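Local coordinates for protein processed glycerol phosphate lipoteichoic acid synthase 2 (Bacillus subtilis, PDB 2W8D) that belongs to the sulfatase family of the alkaline phosphatase clan and binds a magnesium ion, here as the processed C-terminal domain of a lipoteichoic acid synthase, at residues N61-A64 and H65-E68; K150-D153 and S154-D158; A228-L231 and D232-E236; S380-S383 and L384-E388. All coordinates share one frame; numbering follows the deposited sequence.

Contact 1: residues N61-A64 and H65-E68; sequences NKLA and HDNE
His65 begins the way out of helix 58-65, and its backbone N is shared between two carbonyls of the preceding turn: Lys62 O at 3.0 Å and, more weakly, Asn61 O at 2.9 Å. The N-H is thus split between an i-4 and an i-3 carbonyl, as often happens in the last turn of a helix. With CG beside its own backbone N (chi1 -69°), the imidazole is carried back over the last turn, where His65 CD2 lies 3.2 Å from Asn61 O. Its NE2 is bonded to Asp48, whose backbone N is in turn held by Asn61 OD1, while Asn61 ND2 reaches Glu55.

Asp66 is the first residue to leave helical geometry, and its N makes a weak bond to Leu63 O at 3.5 Å. Its carboxylate lies alongside the Leu63 side chain, the two pointing the same way, with Asp66 OD2 3.8 Å from Leu63 CD2. Asp66 OD1 accepts the backbone N of Glu68 at 3.0 Å from above the carboxylate plane, closing an Asx turn that bends the chain from the helix toward strand 70-76 of the large mixed sheet. The same carboxylate has further partners, Lys303 in a salt bridge at OD1 and Thr69 at OD2, so that donors hold both oxygens. Beyond the turn, Glu68 sends OE1 to His295 on strand 292-296, whose Phe293 packs against Leu63 and Ala64.

Contact 2: residues K150-D153 and S154-D158; sequences KFFD and SAYYD
Asp153 and Tyr156 are joined through the backbone: Tyr156 N donates to Asp153 O at 3.0 Å in a nearly straight bond, with an N-H...O angle of 167°. The aspartate side chain adds a second link, Asp153 OD1 taking the N-H of Ala155 N at 3.1 Å from above the carboxylate plane. CG stands between the backbone N and the carbonyl carbon (chi1 71°), which swings the carboxylate forward over the start of the next turn, and Asp153 OD1 also comes within 3.4 Å of Ala155 CB. The other oxygen, OD2, is bonded to the backbone N of Gln134, tying the turn to the loop after strand 125-130.

These bonds close the 3-10 turn 154-156 directly after strand 150-152, which runs parallel to strand 125-130 in the large mixed sheet. Phe152, on the strand, is the centre of an inverse gamma turn, with a weak bond from Asp153 N to Phe151 O.

Outward from the polar core, the rings of Phe152 and Tyr156 form a T-shaped pair, centroids 5.0 Å apart and planes at 79°. Phe152 supplies the edge, its CD1 lying over the centre of the Tyr156 face. Tyr157 instead turns its ring edge to the backbone, Tyr157 CD2 3.2 Å from Asp153 O and CE2 3.6 Å from Phe152 O; its hydroxyl is bonded to Ser178 of helix 171-183, and Phe152 also stacks on Phe129 of strand 125-130.

Contact 3: residues A228-L231 and D232-E236; sequences AHYL and DQSIE
His229 and Gln233, Tyr230 and Ser234, and Leu231 and Ile235 are i to i+4 neighbours along one stretch of helix 219-244, a buried local contact between successive turns of a long helix packed against the central sheet. Regular backbone bonds join the turns, among them Asp232 N to Ala228 O at 2.9 Å.

Ser234 adds a side-chain bond to this ladder. Its OG, placed beside its own backbone N (chi1 -57°), folds back, and Ser234 OG donates to Tyr230 O at 3.0 Å from above the carbonyl plane. Tyr230 O also receives Ser234 N, at 3.1 Å, so one carbonyl is gripped twice and the buried hydroxyl is satisfied inside the helix. Tyr230 CE2 lies 3.7 Å from Ser234 OG, while the phenol OH reaches the backbone N of Lys172.

The imidazole of His229 and the amide of Gln233 pass each other at an angle, planes 49° apart, with His229 NE2 and Gln233 NE2 3.4 Å apart and not hydrogen-bonded. Each is held from outside: His229 ND1 by Val56 O, Gln233 OE1 by Lys172 NZ. On another side of the helix Leu231 CD1 and Ile235 CD1 meet at 4.2 Å, both residues resting on Leu39 of strand 33-39.

Asp232 takes the backbone N atoms of Phe59 and Leu60 on its two carboxylate oxygens, fastening the start of helix 58-65 to a sheet-covering helix of the α/β fold of the alkaline phosphatase clan.

Contact 4: residues S380-S383 and L384-E388; sequences SEDS and LVKKE
Leu384, Val385, Lys386 and Lys387 each donate their backbone N-H to the carbonyl four residues back, the regular α-helical pattern at the opening of helix 380-397, with Lys387 N to Ser383 O at 3.1 Å and 171° among the straighter bonds.

The side chains on one flank are tied by charge and water. Asp382 and Lys386 form an i to i+4 salt bridge, Asp382 OD1 to Lys386 NZ at 3.3 Å, long enough that its hydrogen bond is weak. A water bridges the same pair: it donates to Asp382 OD1 at 2.7 Å, accepts from Lys386 NZ at 2.8 Å, and is also bonded to Ser383 OG. The lysine reaches this spot because its chain bends at chi3 (-56°), bringing Lys386 CE to 3.4 Å from Asp382 OD1. Asp382 OD2 belongs to a second salt bridge, with Lys358, so the carboxylate is shared by two lysines, a setting likely to favour its ionised form.

Lys387 folds back in a similar sense, by way of solvent. A second water donates to Ser383 O at 3.0 Å and accepts from Lys387 NZ at 3.1 Å, giving that carbonyl a partner beyond the helical one. Leu384 leans over the preceding turn, Leu384 CG lying 3.4 Å from Ser380 O.

The buried flank faces the small antiparallel sheet. Val385 and Asp382 touch Phe351 of strand 351-352, and Val385 also meets Pro345 of strand 344-345. Glu381 is bonded to Ser353, while Glu388 OE2 makes a salt bridge to Arg341 and a hydrogen bond to the Tyr96 hydroxyl; Glu388 and Lys387 both touch Tyr13 of helix 6-17.

Overall arrangement
The four contacts follow one another along the chain, and the first three belong to the sulfatase-like part of the protein. Contacts 1 and 3 are the closest pair, centres 16 Å apart and nearest atoms about 5 Å; helix 58-65, which ends in contact 1, is held near its start by Asp232 of contact 3. Contact 2 lies 21 Å from contact 3, centre to centre, and both meet helix 171-183. Contact 4 stands apart, its centre 42 Å from that of contact 2 and across the chain's centre. The magnesium ion, bound by Glu40, the phosphorylated Thr84, Asp258 and His259, is about 10 Å from the Leu231 side chain and about 14 Å from that of Phe151.

Contact 1: residues N61-A64 and H65-E68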
# COMPACT_ATOMS: atom_id res chain seq x y z
N ASN A 61 7.76 7.64 13.44
CA ASN A 61 7.58 7.34 14.87
C ASN A 61 6.62 8.27 15.59
O ASN A 61 5.77 7.82 16.35
CB ASN A 61 8.92 7.31 15.63
CG ASN A 61 9.86 6.29 15.07
OD1 ASN A 61 9.48 5.45 14.23
ND2 ASN A 61 11.12 6.36 15.48
N LYS A 62 6.74 9.57 15.35
CA LYS A 62 5.85 10.53 16.01
C LYS A 62 4.39 10.25 15.58
O LYS A 62 3.49 10.19 16.41
CB LYS A 62 6.25 11.98 15.73
CG LYS A 62 5.64 12.96 16.71
CD LYS A 62 5.90 14.42 16.34
CE LYS A 62 5.14 14.85 15.09
NZ LYS A 62 5.03 16.34 15.02
N LEU A 63 4.18 10.02 14.31
CA LEU A 63 2.84 9.67 13.81
C LEU A 63 2.32 8.39 14.44
O LEU A 63 1.14 8.29 14.77
CB LEU A 63 2.88 9.49 12.29
CG LEU A 63 3.35 10.68 11.48
CD1 LEU A 63 3.29 10.35 10.02
CD2 LEU A 63 2.48 11.93 11.79
N ALA A 64 3.21 7.41 14.56
CA ALA A 64 2.91 6.16 15.19
C ALA A 64 2.51 6.35 16.64
O ALA A 64 1.71 5.58 17.15
CB ALA A 64 4.11 5.18 15.08
N HIS A 65 3.03 7.40 17.29
CA HIS A 65 2.77 7.59 18.71
C HIS A 65 1.82 8.72 19.07
O HIS A 65 1.50 8.89 20.25
CB HIS A 65 4.08 7.68 19.50
CG HIS A 65 4.80 6.37 19.54
ND1 HIS A 65 4.35 5.30 20.27
CD2 HIS A 65 5.91 5.94 18.88
CE1 HIS A 65 5.16 4.27 20.09
NE2 HIS A 65 6.11 4.63 19.26
N ASP A 66 1.34 9.45 18.05
CA ASP A 66 0.52 10.64 18.31
C ASP A 66 -0.91 10.29 18.72
O ASP A 66 -1.31 9.14 18.71
CB ASP A 66 0.55 11.66 17.14
CG ASP A 66 -0.17 11.17 15.89
OD1 ASP A 66 -1.03 10.28 15.98
OD2 ASP A 66 0.13 11.70 14.79
N ASN A 67 -1.68 11.31 19.06
CA ASN A 67 -3.05 11.13 19.49
C ASN A 67 -4.09 11.22 18.36
O ASN A 67 -5.29 11.19 18.63
CB ASN A 67 -3.35 12.14 20.60
CG ASN A 67 -2.99 13.59 20.21
OD1 ASN A 67 -2.80 13.94 19.04
ND2 ASN A 67 -2.92 14.46 21.23
N GLU A 68 -3.64 11.31 17.11
CA GLU A 68 -4.55 11.62 15.99
C GLU A 68 -4.43 10.74 14.76
O GLU A 68 -5.39 10.60 14.00
CB GLU A 68 -4.46 13.11 15.58
CG GLU A 68 -3.08 13.63 15.17
CD GLU A 68 -3.08 15.16 14.91
OE1 GLU A 68 -3.76 15.61 13.96
OE2 GLU A 68 -2.39 15.90 15.66

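Contact 2: residues K150-D153 and S154-D158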
# COMPACT_ATOMS: atom_id res chain seq x y z
N LYS A 150 -4.64 12.21 -14.46
CA LYS A 150 -3.35 12.84 -14.74
C LYS A 150 -2.15 12.04 -14.24
O LYS A 150 -2.16 11.46 -13.15
CB LYS A 150 -3.32 14.25 -14.15
CG LYS A 150 -4.30 15.27 -14.75
CD LYS A 150 -4.40 16.44 -13.79
CE LYS A 150 -5.47 17.46 -14.16
NZ LYS A 150 -5.13 18.14 -15.44
N PHE A 151 -1.08 12.03 -15.03
CA PHE A 151 0.12 11.34 -14.64
C PHE A 151 1.31 12.30 -14.66
O PHE A 151 1.85 12.58 -15.70
CB PHE A 151 0.34 10.11 -15.55
CG PHE A 151 1.40 9.14 -15.04
CD1 PHE A 151 2.20 9.46 -13.94
CD2 PHE A 151 1.60 7.93 -15.69
CE1 PHE A 151 3.17 8.57 -13.46
CE2 PHE A 151 2.59 7.02 -15.22
CZ PHE A 151 3.38 7.35 -14.11
N PHE A 152 1.72 12.81 -13.50
CA PHE A 152 2.91 13.67 -13.42
C PHE A 152 4.17 12.84 -13.31
O PHE A 152 4.66 12.60 -12.22
CB PHE A 152 2.81 14.66 -12.24
CG PHE A 152 1.72 15.68 -12.40
CD1 PHE A 152 1.86 16.74 -13.28
CD2 PHE A 152 0.53 15.56 -11.70
CE1 PHE A 152 0.84 17.70 -13.47
CE2 PHE A 152 -0.50 16.50 -11.86
CZ PHE A 152 -0.35 17.56 -12.76
N ASP A 153 4.69 12.38 -14.45
CA ASP A 153 5.91 11.57 -14.41
C ASP A 153 7.18 12.46 -14.46
O ASP A 153 7.10 13.69 -14.26
CB ASP A 153 5.91 10.50 -15.51
CG ASP A 153 6.09 11.10 -16.89
OD1 ASP A 153 6.12 12.35 -17.03
OD2 ASP A 153 6.21 10.31 -17.85
N SER A 154 8.32 11.82 -14.71
CA SER A 154 9.63 12.47 -14.75
C SER A 154 9.73 13.63 -15.73
O SER A 154 10.61 14.47 -15.58
CB SER A 154 10.78 11.46 -14.95
OG SER A 154 10.79 10.90 -16.26
N ALA A 155 8.85 13.71 -16.71
CA ALA A 155 8.88 14.86 -17.64
C ALA A 155 8.60 16.18 -16.91
O ALA A 155 8.96 17.24 -17.39
CB ALA A 155 7.91 14.65 -18.82
N TYR A 156 7.97 16.12 -15.74
CA TYR A 156 7.57 17.33 -15.03
C TYR A 156 8.54 17.74 -13.92
O TYR A 156 8.30 18.73 -13.23
CB TYR A 156 6.19 17.17 -14.42
CG TYR A 156 5.07 17.14 -15.42
CD1 TYR A 156 4.35 18.31 -15.73
CD2 TYR A 156 4.70 15.94 -16.05
CE1 TYR A 156 3.30 18.28 -16.66
CE2 TYR A 156 3.66 15.91 -16.97
CZ TYR A 156 2.96 17.06 -17.26
OH TYR A 156 1.94 16.97 -18.19
N TYR A 157 9.63 16.98 -13.75
CA TYR A 157 10.68 17.29 -12.80
C TYR A 157 11.99 17.63 -13.50
O TYR A 157 12.26 17.14 -14.59
CB TYR A 157 10.85 16.13 -11.83
CG TYR A 157 9.56 15.79 -11.12
CD1 TYR A 157 9.24 16.38 -9.90
CD2 TYR A 157 8.64 14.90 -11.69
CE1 TYR A 157 8.06 16.10 -9.26
CE2 TYR A 157 7.44 14.61 -11.05
CZ TYR A 157 7.16 15.21 -9.84
OH TYR A 157 5.99 14.95 -9.19
N ASP A 158 12.77 18.52 -12.90
CA ASP A 158 14.15 18.82 -13.30
C ASP A 158 15.06 17.61 -13.02
O ASP A 158 15.42 17.33 -11.86
CB ASP A 158 14.64 20.02 -12.48
CG ASP A 158 15.91 20.66 -13.05
OD1 ASP A 158 16.38 20.23 -14.12
OD2 ASP A 158 16.43 21.62 -12.41

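Contact 3: residues A228-L231 and D232-E236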
# COMPACT_ATOMS: atom_id res chain seq x y z
N ALA A 228 16.37 4.79 4.62
CA ALA A 228 15.11 4.88 5.36
C ALA A 228 15.04 6.24 6.11
O ALA A 228 13.99 6.89 6.14
CB ALA A 228 14.95 3.72 6.34
N HIS A 229 16.14 6.66 6.70
CA HIS A 229 16.22 7.92 7.44
C HIS A 229 15.97 9.06 6.46
O HIS A 229 15.20 9.94 6.76
CB HIS A 229 17.58 8.06 8.16
CG HIS A 229 17.73 9.29 9.01
ND1 HIS A 229 17.13 9.43 10.24
CD2 HIS A 229 18.45 10.42 8.83
CE1 HIS A 229 17.47 10.59 10.78
NE2 HIS A 229 18.27 11.21 9.94
N TYR A 230 16.56 8.98 5.26
CA TYR A 230 16.31 9.96 4.22
C TYR A 230 14.80 10.04 3.81
O TYR A 230 14.23 11.15 3.68
CB TYR A 230 17.24 9.71 3.01
CG TYR A 230 17.03 10.68 1.86
CD1 TYR A 230 17.71 11.90 1.81
CD2 TYR A 230 16.10 10.40 0.85
CE1 TYR A 230 17.50 12.79 0.76
CE2 TYR A 230 15.88 11.26 -0.18
CZ TYR A 230 16.58 12.47 -0.21
OH TYR A 230 16.36 13.33 -1.23
N LEU A 231 14.19 8.88 3.58
CA LEU A 231 12.75 8.76 3.32
C LEU A 231 11.94 9.49 4.42
O LEU A 231 11.03 10.26 4.12
CB LEU A 231 12.32 7.28 3.23
CG LEU A 231 10.85 6.99 2.88
CD1 LEU A 231 10.31 7.87 1.73
CD2 LEU A 231 10.60 5.53 2.50
N ASP A 232 12.30 9.24 5.66
CA ASP A 232 11.62 9.85 6.79
C ASP A 232 11.70 11.39 6.80
O ASP A 232 10.71 12.05 7.06
CB ASP A 232 12.18 9.29 8.08
CG ASP A 232 11.39 9.74 9.29
OD1 ASP A 232 10.29 9.16 9.47
OD2 ASP A 232 11.88 10.63 10.06
N GLN A 233 12.85 11.95 6.49
CA GLN A 233 12.98 13.41 6.33
C GLN A 233 12.12 13.96 5.19
O GLN A 233 11.57 15.04 5.31
CB GLN A 233 14.44 13.81 6.16
CG GLN A 233 15.28 13.44 7.41
CD GLN A 233 16.77 13.75 7.28
OE1 GLN A 233 17.35 13.70 6.19
NE2 GLN A 233 17.40 14.09 8.40
N SER A 234 12.02 13.21 4.10
CA SER A 234 11.22 13.58 2.94
C SER A 234 9.74 13.65 3.30
O SER A 234 9.05 14.52 2.81
CB SER A 234 11.37 12.55 1.81
OG SER A 234 12.72 12.36 1.41
N ILE A 235 9.26 12.72 4.11
CA ILE A 235 7.84 12.70 4.49
C ILE A 235 7.57 13.90 5.40
O ILE A 235 6.56 14.60 5.23
CB ILE A 235 7.43 11.39 5.21
CG1 ILE A 235 7.61 10.18 4.29
CG2 ILE A 235 5.98 11.51 5.78
CD1 ILE A 235 7.14 10.44 2.85
N GLU A 236 8.47 14.12 6.35
CA GLU A 236 8.45 15.33 7.21
C GLU A 236 8.33 16.61 6.40
O GLU A 236 7.43 17.42 6.63
CB GLU A 236 9.69 15.39 8.14
CG GLU A 236 9.82 16.73 8.92
CD GLU A 236 11.02 16.80 9.86
OE1 GLU A 236 12.02 16.09 9.67
OE2 GLU A 236 10.97 17.62 10.81

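Contact 4: residues S380-S383 and L384-E388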
# COMPACT_ATOMS: atom_id res chain seq x y z
N SER A 380 -10.38 -24.36 8.89
CA SER A 380 -11.33 -23.34 8.45
C SER A 380 -10.68 -22.04 7.98
O SER A 380 -11.21 -21.37 7.11
CB SER A 380 -12.32 -23.01 9.57
OG SER A 380 -11.70 -22.11 10.48
N GLU A 381 -9.53 -21.68 8.54
CA GLU A 381 -8.86 -20.46 8.11
C GLU A 381 -8.22 -20.65 6.75
O GLU A 381 -8.31 -19.77 5.88
CB GLU A 381 -7.82 -19.94 9.12
CG GLU A 381 -8.42 -19.53 10.48
CD GLU A 381 -7.54 -18.57 11.30
OE1 GLU A 381 -6.40 -18.26 10.87
OE2 GLU A 381 -7.99 -18.11 12.38
N ASP A 382 -7.56 -21.79 6.56
CA ASP A 382 -6.94 -22.08 5.28
C ASP A 382 -7.98 -22.04 4.13
O ASP A 382 -7.70 -21.46 3.07
CB ASP A 382 -6.24 -23.43 5.34
CG ASP A 382 -5.60 -23.83 4.02
OD1 ASP A 382 -6.12 -24.78 3.36
OD2 ASP A 382 -4.59 -23.17 3.65
N SER A 383 -9.16 -22.63 4.36
CA SER A 383 -10.25 -22.57 3.37
C SER A 383 -10.72 -21.16 3.06
O SER A 383 -11.05 -20.87 1.93
CB SER A 383 -11.47 -23.41 3.81
OG SER A 383 -11.08 -24.75 4.09
N LEU A 384 -10.80 -20.30 4.08
CA LEU A 384 -11.21 -18.92 3.90
C LEU A 384 -10.21 -18.23 2.97
O LEU A 384 -10.61 -17.49 2.06
CB LEU A 384 -11.35 -18.16 5.24
CG LEU A 384 -12.59 -18.43 6.12
CD1 LEU A 384 -12.45 -17.77 7.46
CD2 LEU A 384 -13.89 -17.96 5.49
N VAL A 385 -8.92 -18.50 3.18
CA VAL A 385 -7.83 -17.95 2.36
C VAL A 385 -7.94 -18.38 0.89
O VAL A 385 -7.95 -17.53 0.01
CB VAL A 385 -6.42 -18.29 2.94
CG1 VAL A 385 -5.26 -17.94 1.93
CG2 VAL A 385 -6.21 -17.59 4.30
N LYS A 386 -8.07 -19.69 0.66
CA LYS A 386 -8.16 -20.24 -0.69
C LYS A 386 -9.29 -19.58 -1.45
O LYS A 386 -9.05 -19.08 -2.56
CB LYS A 386 -8.32 -21.78 -0.67
CG LYS A 386 -7.00 -22.50 -0.28
CD LYS A 386 -7.11 -24.03 -0.28
CE LYS A 386 -8.25 -24.54 0.66
NZ LYS A 386 -8.14 -25.98 1.08
N LYS A 387 -10.48 -19.57 -0.85
CA LYS A 387 -11.67 -18.92 -1.39
C LYS A 387 -11.47 -17.41 -1.65
O LYS A 387 -11.84 -16.92 -2.72
CB LYS A 387 -12.87 -19.13 -0.47
CG LYS A 387 -13.78 -20.26 -0.90
CD LYS A 387 -14.54 -20.80 0.29
CE LYS A 387 -15.23 -22.11 -0.04
NZ LYS A 387 -15.01 -23.07 1.07
N GLU A 388 -10.86 -16.69 -0.70
CA GLU A 388 -10.62 -15.26 -0.90
C GLU A 388 -9.77 -15.05 -2.15
O GLU A 388 -10.11 -14.24 -3.00
CB GLU A 388 -10.01 -14.58 0.36
CG GLU A 388 -9.74 -13.06 0.19
CD GLU A 388 -9.51 -12.27 1.50
OE1 GLU A 388 -10.08 -12.64 2.56
OE2 GLU A 388 -8.79 -11.23 1.43
O HOH W 1 -8.54 -25.84 3.80
O HOH W 2 -12.00 -23.19 0.36